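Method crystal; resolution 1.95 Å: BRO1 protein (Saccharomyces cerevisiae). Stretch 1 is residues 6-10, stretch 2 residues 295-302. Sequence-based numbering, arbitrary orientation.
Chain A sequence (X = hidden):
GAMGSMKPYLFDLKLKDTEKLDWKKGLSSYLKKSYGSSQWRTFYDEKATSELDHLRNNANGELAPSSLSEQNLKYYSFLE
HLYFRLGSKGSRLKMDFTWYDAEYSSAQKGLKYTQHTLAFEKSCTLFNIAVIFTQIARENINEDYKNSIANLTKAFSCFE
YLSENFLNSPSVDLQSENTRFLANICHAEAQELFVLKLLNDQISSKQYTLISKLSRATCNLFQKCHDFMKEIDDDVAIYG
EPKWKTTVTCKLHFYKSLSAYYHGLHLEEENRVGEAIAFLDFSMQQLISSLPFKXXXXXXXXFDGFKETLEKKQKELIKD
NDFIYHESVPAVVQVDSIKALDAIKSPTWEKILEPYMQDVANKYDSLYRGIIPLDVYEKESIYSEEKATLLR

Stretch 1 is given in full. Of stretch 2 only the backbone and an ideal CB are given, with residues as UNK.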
ATOM      1  N   MET A   6     -14.649   1.990  15.952  1.00 34.56           N
ATOM      2  CA  MET A   6     -13.216   1.629  15.734  1.00 34.95           C
ATOM      3  C   MET A   6     -12.465   2.679  14.928  1.00 34.72           C
ATOM      4  O   MET A   6     -13.002   3.246  13.973  1.00 35.79           O
ATOM      5  CB  MET A   6     -13.114   0.274  15.027  1.00 35.75           C
ATOM      6  CG  MET A   6     -13.303  -0.919  15.949  1.00 35.08           C
ATOM      7  SD  MET A   6     -13.162  -2.492  15.094  1.00 37.02           S
ATOM      8  CE  MET A   6     -11.586  -2.257  14.164  1.00 38.93           C
ATOM      9  N   LYS A   7     -11.222   2.938  15.322  1.00 33.23           N
ATOM     10  CA  LYS A   7     -10.375   3.912  14.643  1.00 32.67           C
ATOM     11  C   LYS A   7      -9.378   3.155  13.761  1.00 31.04           C
ATOM     12  O   LYS A   7      -8.788   2.163  14.188  1.00 30.37           O
ATOM     13  CB  LYS A   7      -9.606   4.758  15.661  1.00 35.37           C
ATOM     14  CG  LYS A   7     -10.452   5.337  16.796  1.00 39.48           C
ATOM     15  CD  LYS A   7     -11.519   6.290  16.287  1.00 42.43           C
ATOM     16  CE  LYS A   7     -12.269   6.948  17.444  1.00 45.81           C
ATOM     17  NZ  LYS A   7     -12.950   5.954  18.329  1.00 47.98           N
ATOM     18  N   PRO A   8      -9.177   3.619  12.518  1.00 29.60           N
ATOM     19  CA  PRO A   8      -8.249   2.976  11.585  1.00 28.06           C
ATOM     20  C   PRO A   8      -6.784   3.204  11.938  1.00 26.01           C
ATOM     21  O   PRO A   8      -6.382   4.315  12.277  1.00 27.83           O
ATOM     22  CB  PRO A   8      -8.620   3.607  10.249  1.00 28.68           C
ATOM     23  CG  PRO A   8      -8.988   4.996  10.649  1.00 30.91           C
ATOM     24  CD  PRO A   8      -9.844   4.769  11.879  1.00 30.38           C
ATOM     25  N   TYR A   9      -5.993   2.141  11.850  1.00 25.79           N
ATOM     26  CA  TYR A   9      -4.567   2.202  12.138  1.00 24.99           C
ATOM     27  C   TYR A   9      -3.807   1.958  10.829  1.00 24.51           C
ATOM     28  O   TYR A   9      -3.760   0.827  10.343  1.00 24.28           O
ATOM     29  CB  TYR A   9      -4.197   1.118  13.150  1.00 25.90           C
ATOM     30  CG  TYR A   9      -2.764   1.182  13.620  1.00 29.01           C
ATOM     31  CD1 TYR A   9      -2.429   1.847  14.797  1.00 29.29           C
ATOM     32  CD2 TYR A   9      -1.739   0.585  12.884  1.00 27.05           C
ATOM     33  CE1 TYR A   9      -1.105   1.919  15.235  1.00 30.90           C
ATOM     34  CE2 TYR A   9      -0.411   0.649  13.314  1.00 29.23           C
ATOM     35  CZ  TYR A   9      -0.105   1.317  14.489  1.00 29.51           C
ATOM     36  OH  TYR A   9       1.193   1.378  14.930  1.00 30.79           O
ATOM     37  N   LEU A  10      -3.219   3.008  10.268  1.00 22.38           N
ATOM     38  CA  LEU A  10      -2.478   2.890   9.012  1.00 24.64           C
ATOM     39  C   LEU A  10      -0.964   2.994   9.210  1.00 23.43           C
ATOM     40  O   LEU A  10      -0.483   3.870   9.934  1.00 24.55           O
ATOM     41  CB  LEU A  10      -2.937   3.977   8.031  1.00 23.53           C
ATOM     42  CG  LEU A  10      -4.431   3.966   7.686  1.00 25.19           C
ATOM     43  CD1 LEU A  10      -4.745   5.115   6.738  1.00 25.75           C
ATOM     44  CD2 LEU A  10      -4.809   2.635   7.061  1.00 22.15           C
ATOM     45  N   UNK A 295      -0.845  -4.783  21.406  1.00 33.60           N
ATOM     46  CA  UNK A 295      -0.016  -3.672  21.875  1.00 33.37           C
ATOM     47  C   UNK A 295      -0.235  -2.261  21.301  1.00 33.48           C
ATOM     48  O   UNK A 295      -0.504  -1.326  22.056  1.00 33.40           O
ATOM     49  CB  UNK A 295       1.442  -4.050  21.608  1.00 33.37           C
ATOM     50  N   UNK A 296      -0.136  -2.092  19.985  1.00 32.95           N
ATOM     51  CA  UNK A 296      -0.292  -0.758  19.392  1.00 32.57           C
ATOM     52  C   UNK A 296      -1.709  -0.337  19.007  1.00 32.03           C
ATOM     53  O   UNK A 296      -1.927   0.810  18.614  1.00 30.83           O
ATOM     54  CB  UNK A 296       0.582  -0.679  18.139  1.00 32.57           C
ATOM     55  N   UNK A 297      -2.668  -1.247  19.134  1.00 31.44           N
ATOM     56  CA  UNK A 297      -4.048  -0.958  18.751  1.00 32.12           C
ATOM     57  C   UNK A 297      -5.028  -0.722  19.896  1.00 32.86           C
ATOM     58  O   UNK A 297      -6.193  -0.407  19.650  1.00 31.63           O
ATOM     59  CB  UNK A 297      -4.572  -2.116  17.899  1.00 32.12           C
ATOM     60  N   UNK A 298      -4.570  -0.874  21.136  1.00 34.42           N
ATOM     61  CA  UNK A 298      -5.452  -0.695  22.289  1.00 34.36           C
ATOM     62  C   UNK A 298      -6.274   0.589  22.245  1.00 34.58           C
ATOM     63  O   UNK A 298      -7.387   0.631  22.766  1.00 35.60           O
ATOM     64  CB  UNK A 298      -4.621  -0.713  23.573  1.00 34.36           C
ATOM     65  N   UNK A 299      -5.744   1.631  21.619  1.00 36.11           N
ATOM     66  CA  UNK A 299      -6.473   2.894  21.533  1.00 37.47           C
ATOM     67  C   UNK A 299      -7.302   3.025  20.259  1.00 36.40           C
ATOM     68  O   UNK A 299      -7.996   4.024  20.066  1.00 35.27           O
ATOM     69  CB  UNK A 299      -5.489   4.062  21.620  1.00 37.47           C
ATOM     70  N   UNK A 300      -7.236   2.012  19.398  1.00 35.82           N
ATOM     71  CA  UNK A 300      -7.975   2.034  18.137  1.00 33.56           C
ATOM     72  C   UNK A 300      -9.127   1.031  18.106  1.00 32.90           C
ATOM     73  O   UNK A 300     -10.135   1.256  17.436  1.00 32.60           O
ATOM     74  CB  UNK A 300      -7.021   1.752  16.975  1.00 33.56           C
ATOM     75  N   UNK A 301      -8.971  -0.069  18.837  1.00 33.02           N
ATOM     76  CA  UNK A 301      -9.990  -1.114  18.912  1.00 32.54           C
ATOM     77  C   UNK A 301     -10.357  -1.406  20.366  1.00 34.04           C
ATOM     78  O   UNK A 301      -9.484  -1.709  21.180  1.00 33.01           O
ATOM     79  CB  UNK A 301      -9.501  -2.389  18.223  1.00 32.54           C
ATOM     80  N   UNK A 302     -11.647  -1.332  20.685  1.00 34.54           N
ATOM     81  CA  UNK A 302     -12.110  -1.598  22.044  1.00 35.62           C
ATOM     82  C   UNK A 302     -12.175  -3.108  22.283  1.00 34.90           C
ATOM     83  O   UNK A 302     -13.257  -3.695  22.326  1.00 35.81           O
ATOM     84  CB  UNK A 302     -13.477  -0.955  22.286  1.00 35.62           C
TER

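At position 295 the ideal CB has nothing of stretch 1 within 5.5 Å. Many side chains would do. The residue is Thr295, which makes no contact with stretch 1.

Position 296 points its CA-to-CB bond toward stretch 1. Its ideal CB lies 3.9 Å from Tyr9 OH. A polar group might use the hydroxyl, and an apolar or aromatic one could lie against the ring. The residue is Trp296. Its CB sits 3.8 Å from Tyr9 OH, but with chi1 in m the indole leads away. Trp296 O is 3.7 Å from Tyr9 CE1.

At position 297 the bond points sideways. The ideal CB is 5.5 Å from Tyr9 CD1, so a side chain must extend to reach the tyrosine. Leucine, isoleucine or methionine would suit. The residue is Leu297, with chi1 m and chi2 t. Its CD2 comes within 3.4 Å of Tyr9 CB, a close apolar contact. Its carbonyl accepts hydrogen bonds from the backbone N of positions 300 and 301, which folds the chain into a turn.

Position 298 is out of reach of stretch 1, so its choice is open. It is Val298.

Position 299 points sideways, with no atom of stretch 1 within 5.5 Å of the ideal CB. Polar, charged or apolar side chains would all do. The residue is Glu299. Glu299 CB comes no nearer than 7.0 Å, to Lys7 CG, but Glu299 O lies 4.3 Å from Lys7 CG.

At position 300 CA-to-CB points sideways. The ideal CB is 3.3 Å from Lys7 O and 4.8 Å from Tyr9 CB. The carbonyl could receive a donor, while the tyrosine ring favours a broad apolar or aromatic group. The residue is Phe300. The edge of Tyr9 meets its face, with centroids 5.1 Å apart and planes at 79°; Tyr9 CD1 is 3.8 Å from Phe300 CZ. Pro8 O lies at the ring edge, 3.6 Å from Phe300 CD2. Lys7 N donates to Phe300 O at 2.9 Å, nearly straight at 170°. The same oxygen receives a CA-H...O contact from Met6 CA at 3.5 Å.

At position 301, again sideways, the ideal CB is 4.6 Å from Met6 CE. An apolar chain such as valine, leucine or isoleucine fits. The residue is Ile301, whose CG1 packs 3.5 Å from Met6 CE.

Position 302 points sideways, with nothing of stretch 1 within 5.5 Å of the ideal CB. The choice is open. Asp302 is an N-cap; its side chain caps a backbone N just past the stretch.

Stretch 2 295-302: TWLVEFID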
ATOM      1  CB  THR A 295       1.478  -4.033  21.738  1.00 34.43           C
ATOM      2  OG1 THR A 295       1.691  -5.368  22.223  1.00 34.80           O
ATOM      3  CG2 THR A 295       2.327  -3.066  22.556  1.00 34.27           C
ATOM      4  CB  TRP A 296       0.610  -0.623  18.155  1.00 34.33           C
ATOM      5  CG  TRP A 296       2.003  -1.118  18.389  1.00 36.41           C
ATOM      6  CD1 TRP A 296       2.476  -2.377  18.150  1.00 36.48           C
ATOM      7  CD2 TRP A 296       3.081  -0.392  18.992  1.00 37.78           C
ATOM      8  NE1 TRP A 296       3.780  -2.481  18.572  1.00 36.66           N
ATOM      9  CE2 TRP A 296       4.176  -1.278  19.093  1.00 37.47           C
ATOM     10  CE3 TRP A 296       3.226   0.921  19.459  1.00 39.53           C
ATOM     11  CZ2 TRP A 296       5.404  -0.894  19.646  1.00 39.89           C
ATOM     12  CZ3 TRP A 296       4.451   1.305  20.008  1.00 40.78           C
ATOM     13  CH2 TRP A 296       5.522   0.397  20.096  1.00 39.64           C
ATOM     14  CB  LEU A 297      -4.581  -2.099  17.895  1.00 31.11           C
ATOM     15  CG  LEU A 297      -3.884  -2.359  16.563  1.00 30.19           C
ATOM     16  CD1 LEU A 297      -4.244  -3.748  16.078  1.00 29.87           C
ATOM     17  CD2 LEU A 297      -4.291  -1.310  15.559  1.00 29.40           C
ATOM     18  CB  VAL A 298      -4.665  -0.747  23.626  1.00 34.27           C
ATOM     19  CG1 VAL A 298      -4.024  -2.115  23.792  1.00 33.28           C
ATOM     20  CG2 VAL A 298      -3.613   0.350  23.667  1.00 34.99           C
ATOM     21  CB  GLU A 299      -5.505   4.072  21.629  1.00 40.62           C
ATOM     22  CG  GLU A 299      -4.864   4.233  22.998  1.00 45.37           C
ATOM     23  CD  GLU A 299      -3.986   5.462  23.079  1.00 47.99           C
ATOM     24  OE1 GLU A 299      -4.490   6.570  22.794  1.00 49.98           O
ATOM     25  OE2 GLU A 299      -2.794   5.323  23.429  1.00 51.60           O
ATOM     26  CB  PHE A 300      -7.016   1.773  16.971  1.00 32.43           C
ATOM     27  CG  PHE A 300      -5.925   2.805  16.844  1.00 31.31           C
ATOM     28  CD1 PHE A 300      -4.921   2.903  17.808  1.00 31.02           C
ATOM     29  CD2 PHE A 300      -5.917   3.701  15.777  1.00 30.43           C
ATOM     30  CE1 PHE A 300      -3.930   3.880  17.711  1.00 29.85           C
ATOM     31  CE2 PHE A 300      -4.931   4.683  15.671  1.00 31.45           C
ATOM     32  CZ  PHE A 300      -3.936   4.774  16.640  1.00 31.02           C
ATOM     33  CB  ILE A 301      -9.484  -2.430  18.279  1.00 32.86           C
ATOM     34  CG1 ILE A 301      -9.231  -2.228  16.785  1.00 32.58           C
ATOM     35  CG2 ILE A 301     -10.503  -3.548  18.503  1.00 29.32           C
ATOM     36  CD1 ILE A 301      -8.620  -3.443  16.111  1.00 32.23           C
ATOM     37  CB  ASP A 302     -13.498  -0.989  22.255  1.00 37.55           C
ATOM     38  CG  ASP A 302     -13.913  -0.967  23.717  1.00 39.62           C
ATOM     39  OD1 ASP A 302     -13.658  -1.958  24.437  1.00 40.55           O
ATOM     40  OD2 ASP A 302     -14.508   0.043  24.145  1.00 42.23           O
TER
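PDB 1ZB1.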